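Local coordinates for succinylglutamate desuccinylase/aspartoacylase (PDB 3LWU), which is a zinc-binding protein of the succinylglutamate desuccinylase/aspartoacylase family, probably a hydrolase acting on ester bonds, at residues 131-142 with 240-250. Numbering follows the deposited sequence.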
loop_
_atom_site.group_PDB
_atom_site.type_symbol
_atom_site.label_atom_id
_atom_site.label_comp_id
_atom_site.label_asym_id
_atom_site.label_seq_id
_atom_site.Cartn_x
_atom_site.Cartn_y
_atom_site.Cartn_z
ATOM N N ILE A 131 -8.031 -8.546 41.596
ATOM C CA ILE A 131 -7.086 -9.495 42.157
ATOM C C ILE A 131 -7.367 -9.752 43.622
ATOM O O ILE A 131 -7.260 -10.883 44.053
ATOM C CB ILE A 131 -5.603 -9.069 41.933
ATOM C CG1 ILE A 131 -4.666 -10.190 42.398
ATOM C CG2 ILE A 131 -5.285 -7.747 42.660
ATOM C CD1 ILE A 131 -4.945 -11.542 41.727
ATOM N N GLN A 132 -7.753 -8.709 44.357
ATOM C CA GLN A 132 -8.122 -8.836 45.779
ATOM C C GLN A 132 -9.286 -9.820 45.923
ATOM O O GLN A 132 -9.283 -10.683 46.791
ATOM C CB GLN A 132 -8.548 -7.486 46.401
ATOM C CG GLN A 132 -7.701 -6.236 46.049
ATOM C CD GLN A 132 -8.430 -4.915 46.385
ATOM O OE1 GLN A 132 -9.042 -4.278 45.510
ATOM N NE2 GLN A 132 -8.378 -4.512 47.657
ATOM N N ASN A 133 -10.281 -9.668 45.058
ATOM C CA ASN A 133 -11.474 -10.497 45.101
ATOM C C ASN A 133 -11.213 -11.941 44.680
ATOM O O ASN A 133 -11.640 -12.885 45.366
ATOM C CB ASN A 133 -12.544 -9.900 44.190
ATOM C CG ASN A 133 -13.897 -10.520 44.418
ATOM O OD1 ASN A 133 -14.626 -10.106 45.318
ATOM N ND2 ASN A 133 -14.238 -11.535 43.620
ATOM N N TRP A 134 -10.513 -12.108 43.552
ATOM C CA TRP A 134 -10.257 -13.429 43.011
ATOM C C TRP A 134 -9.475 -14.251 44.035
ATOM O O TRP A 134 -9.808 -15.432 44.298
ATOM C CB TRP A 134 -9.514 -13.377 41.638
ATOM C CG TRP A 134 -9.475 -14.753 41.013
ATOM C CD1 TRP A 134 -10.377 -15.280 40.126
ATOM C CD2 TRP A 134 -8.525 -15.806 41.284
ATOM N NE1 TRP A 134 -10.033 -16.578 39.814
ATOM C CE2 TRP A 134 -8.906 -16.922 40.511
ATOM C CE3 TRP A 134 -7.375 -15.899 42.079
ATOM C CZ2 TRP A 134 -8.203 -18.117 40.539
ATOM C CZ3 TRP A 134 -6.670 -17.095 42.096
ATOM C CH2 TRP A 134 -7.088 -18.185 41.338
ATOM N N TYR A 135 -8.464 -13.603 44.626
ATOM C CA TYR A 135 -7.571 -14.225 45.629
ATOM C C TYR A 135 -8.320 -14.622 46.893
ATOM O O TYR A 135 -8.049 -15.687 47.451
ATOM C CB TYR A 135 -6.400 -13.289 45.987
ATOM C CG TYR A 135 -5.395 -13.853 47.008
ATOM C CD1 TYR A 135 -4.293 -14.600 46.593
ATOM C CD2 TYR A 135 -5.542 -13.612 48.383
ATOM C CE1 TYR A 135 -3.367 -15.122 47.507
ATOM C CE2 TYR A 135 -4.620 -14.122 49.319
ATOM C CZ TYR A 135 -3.533 -14.879 48.865
ATOM O OH TYR A 135 -2.611 -15.382 49.755
ATOM N N ALA A 136 -9.230 -13.748 47.347
ATOM C CA ALA A 136 -10.090 -14.034 48.497
ATOM C C ALA A 136 -10.931 -15.293 48.271
ATOM O O ALA A 136 -11.068 -16.106 49.181
ATOM C CB ALA A 136 -10.986 -12.806 48.841
ATOM N N GLU A 137 -11.434 -15.479 47.047
ATOM C CA GLU A 137 -12.259 -16.658 46.710
ATOM C C GLU A 137 -11.462 -17.956 46.539
ATOM O O GLU A 137 -12.034 -19.047 46.499
ATOM C CB GLU A 137 -13.070 -16.396 45.427
ATOM C CG GLU A 137 -14.492 -15.889 45.687
ATOM C CD GLU A 137 -15.034 -15.029 44.553
ATOM O OE1 GLU A 137 -14.944 -15.454 43.371
ATOM O OE2 GLU A 137 -15.548 -13.922 44.854
ATOM N N HIS A 138 -10.144 -17.847 46.408
ATOM C CA HIS A 138 -9.320 -19.025 46.101
ATOM C C HIS A 138 -8.090 -19.222 47.015
ATOM O O HIS A 138 -7.322 -20.146 46.795
ATOM C CB HIS A 138 -8.875 -18.978 44.639
ATOM C CG HIS A 138 -9.996 -18.945 43.638
ATOM N ND1 HIS A 138 -10.538 -17.767 43.168
ATOM C CD2 HIS A 138 -10.633 -19.942 42.977
ATOM C CE1 HIS A 138 -11.467 -18.040 42.268
ATOM N NE2 HIS A 138 -11.546 -19.350 42.135
ATOM N N GLN A 139 -7.940 -18.394 48.052
ATOM C CA GLN A 139 -6.776 -18.453 48.971
ATOM C C GLN A 139 -6.621 -19.803 49.689
ATOM O O GLN A 139 -5.510 -20.220 50.010
ATOM C CB GLN A 139 -6.831 -17.312 50.016
ATOM C CG GLN A 139 -7.807 -17.548 51.207
ATOM C CD GLN A 139 -8.114 -16.264 52.033
ATOM O OE1 GLN A 139 -7.730 -16.168 53.189
ATOM N NE2 GLN A 139 -8.818 -15.296 51.432
ATOM N N HIS A 140 -7.741 -20.469 49.944
ATOM C CA HIS A 140 -7.759 -21.773 50.646
ATOM C C HIS A 140 -7.063 -22.899 49.857
ATOM O O HIS A 140 -6.670 -23.912 50.438
ATOM C CB HIS A 140 -9.213 -22.190 50.934
ATOM C CG HIS A 140 -10.086 -22.175 49.708
ATOM N ND1 HIS A 140 -10.241 -23.274 48.886
ATOM C CD2 HIS A 140 -10.800 -21.169 49.134
ATOM C CE1 HIS A 140 -11.040 -22.955 47.878
ATOM N NE2 HIS A 140 -11.382 -21.683 47.999
ATOM N N LEU A 141 -6.958 -22.736 48.537
ATOM C CA LEU A 141 -6.281 -23.711 47.671
ATOM C C LEU A 141 -4.761 -23.740 47.944
ATOM O O LEU A 141 -4.190 -22.731 48.366
ATOM C CB LEU A 141 -6.534 -23.364 46.191
ATOM C CG LEU A 141 -7.968 -23.412 45.617
ATOM C CD1 LEU A 141 -7.936 -23.018 44.109
ATOM C CD2 LEU A 141 -8.659 -24.775 45.829
ATOM N N THR A 142 -4.109 -24.888 47.723
ATOM C CA THR A 142 -2.639 -24.937 47.740
ATOM C C THR A 142 -2.063 -24.057 46.647
ATOM O O THR A 142 -2.785 -23.664 45.713
ATOM C CB THR A 142 -2.049 -26.334 47.469
ATOM O OG1 THR A 142 -2.410 -26.767 46.143
ATOM C CG2 THR A 142 -2.424 -27.343 48.596
ATOM N N GLN A 240 1.046 -9.826 38.767
ATOM C CA GLN A 240 0.068 -9.186 39.655
ATOM C C GLN A 240 -0.331 -10.113 40.788
ATOM O O GLN A 240 -0.329 -9.691 41.946
ATOM C CB GLN A 240 -1.207 -8.773 38.912
ATOM C CG GLN A 240 -1.095 -7.569 38.012
ATOM C CD GLN A 240 -2.175 -7.601 36.901
ATOM O OE1 GLN A 240 -3.282 -8.152 37.108
ATOM N NE2 GLN A 240 -1.843 -7.052 35.709
ATOM N N LEU A 241 -0.671 -11.362 40.456
ATOM C CA LEU A 241 -1.113 -12.336 41.466
ATOM C C LEU A 241 -0.022 -12.533 42.503
ATOM O O LEU A 241 -0.282 -12.494 43.695
ATOM C CB LEU A 241 -1.479 -13.673 40.838
ATOM C CG LEU A 241 -1.813 -14.841 41.765
ATOM C CD1 LEU A 241 -2.988 -14.543 42.675
ATOM C CD2 LEU A 241 -2.118 -16.072 40.938
ATOM N N THR A 242 1.204 -12.721 42.044
ATOM C CA THR A 242 2.332 -12.962 42.936
ATOM C C THR A 242 2.625 -11.775 43.889
ATOM O O THR A 242 2.785 -11.988 45.097
ATOM C CB THR A 242 3.620 -13.296 42.142
ATOM O OG1 THR A 242 3.356 -14.341 41.198
ATOM C CG2 THR A 242 4.738 -13.721 43.097
ATOM N N GLU A 243 2.738 -10.556 43.348
ATOM C CA GLU A 243 2.957 -9.367 44.184
ATOM C C GLU A 243 1.818 -9.248 45.185
ATOM O O GLU A 243 2.058 -8.992 46.389
ATOM C CB GLU A 243 3.071 -8.077 43.358
ATOM C CG GLU A 243 4.382 -7.958 42.566
ATOM C CD GLU A 243 4.316 -6.926 41.444
ATOM O OE1 GLU A 243 3.480 -6.001 41.525
ATOM O OE2 GLU A 243 5.090 -7.042 40.458
ATOM N N TYR A 244 0.581 -9.465 44.728
ATOM C CA TYR A 244 -0.531 -9.429 45.676
ATOM C C TYR A 244 -0.390 -10.501 46.750
ATOM O O TYR A 244 -0.447 -10.174 47.934
ATOM C CB TYR A 244 -1.922 -9.494 45.028
ATOM C CG TYR A 244 -3.012 -9.331 46.088
ATOM C CD1 TYR A 244 -3.347 -8.062 46.588
ATOM C CD2 TYR A 244 -3.675 -10.440 46.610
ATOM C CE1 TYR A 244 -4.333 -7.907 47.604
ATOM C CE2 TYR A 244 -4.643 -10.302 47.594
ATOM C CZ TYR A 244 -4.972 -9.039 48.088
ATOM O OH TYR A 244 -5.946 -8.946 49.064
ATOM N N ALA A 245 -0.190 -11.756 46.373
ATOM C CA ALA A 245 -0.050 -12.826 47.386
ATOM C C ALA A 245 1.058 -12.513 48.405
ATOM O O ALA A 245 0.843 -12.650 49.614
ATOM C CB ALA A 245 0.189 -14.170 46.752
ATOM N N THR A 246 2.218 -12.067 47.915
ATOM C CA THR A 246 3.324 -11.604 48.774
ATOM C C THR A 246 2.872 -10.515 49.781
ATOM O O THR A 246 3.333 -10.507 50.925
ATOM C CB THR A 246 4.554 -11.104 47.939
ATOM O OG1 THR A 246 5.158 -12.217 47.267
ATOM C CG2 THR A 246 5.617 -10.440 48.825
ATOM N N SER A 247 1.952 -9.632 49.372
ATOM C CA SER A 247 1.395 -8.617 50.294
ATOM C C SER A 247 0.457 -9.213 51.350
ATOM O O SER A 247 0.106 -8.528 52.320
ATOM C CB SER A 247 0.701 -7.476 49.529
ATOM O OG SER A 247 -0.620 -7.821 49.127
ATOM N N GLN A 248 0.048 -10.474 51.178
ATOM C CA GLN A 248 -0.700 -11.201 52.215
ATOM C C GLN A 248 0.187 -12.220 52.900
ATOM O O GLN A 248 -0.311 -13.176 53.503
ATOM C CB GLN A 248 -1.922 -11.924 51.630
ATOM C CG GLN A 248 -2.794 -11.062 50.728
ATOM C CD GLN A 248 -3.342 -9.817 51.420
ATOM O OE1 GLN A 248 -3.070 -8.681 50.997
ATOM N NE2 GLN A 248 -4.125 -10.022 52.475
ATOM N N GLY A 249 1.501 -12.024 52.802
ATOM C CA GLY A 249 2.465 -12.895 53.467
ATOM C C GLY A 249 2.601 -14.267 52.818
ATOM O O GLY A 249 3.178 -15.180 53.412
ATOM N N ARG A 250 2.074 -14.428 51.602
ATOM C CA ARG A 250 2.201 -15.704 50.878
ATOM C C ARG A 250 3.222 -15.544 49.735
ATOM O O ARG A 250 2.899 -15.031 48.657
ATOM C CB ARG A 250 0.835 -16.166 50.363
ATOM C CG ARG A 250 0.853 -17.490 49.612
ATOM C CD ARG A 250 -0.573 -17.978 49.450
ATOM N NE ARG A 250 -0.668 -19.300 48.838
ATOM C CZ ARG A 250 -1.795 -20.011 48.732
ATOM N NH1 ARG A 250 -2.943 -19.534 49.190
ATOM N NH2 ARG A 250 -1.776 -21.210 48.156
#
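NH2 of R250 is shared between O of L141, at 2.9 Å, and OD1 of N143, the donor tilted out of the L141 carbonyl's plane. NH1 of R250 gives a hydrogen bond to O of Q139 at 2.8 Å, in the carbonyl plane on a lone pair but more bent at the hydrogen (137°) than the bond to L141. With both backbone acceptors near its plane, the guanidinium is held against rotation. Truncating R250 to an alanine is likely to leave O of Q139 and of L141, and OD1 of N143, without these donors, and the turn H138-L141 less firmly tied to the end of helix 230-247. R250 completes the Schellman motif that closes that helix: its N bonds to A245 O, and N of G249, the positive-phi C' residue, to T246 O. The pairing joins two helices of the catalytic domain, away from the zinc site. From the motif the R250 chain runs extended past the Y135 hydroxyl, CD lying 3.3 Å from OH. Y135, its CG anti to the backbone N, projects from helix 131-138 against the other helix, the two segment axes crossing at -68°. The edge of Y244 points at a face of the Y135 ring in a T-shaped pair, planes at 76°. CE2 of Y244 comes 3.5 Å from CD2 of Y135. L241 CD1 sits at the Y135 ring edge and also meets I131 CD1 at 3.7 Å, while CB of A245 touches Y135 CE1. Beyond, CA of Q132 lies over one face of the Y244 ring, 3.9 Å from CZ, and Y150 of helix 143-160 touches L241.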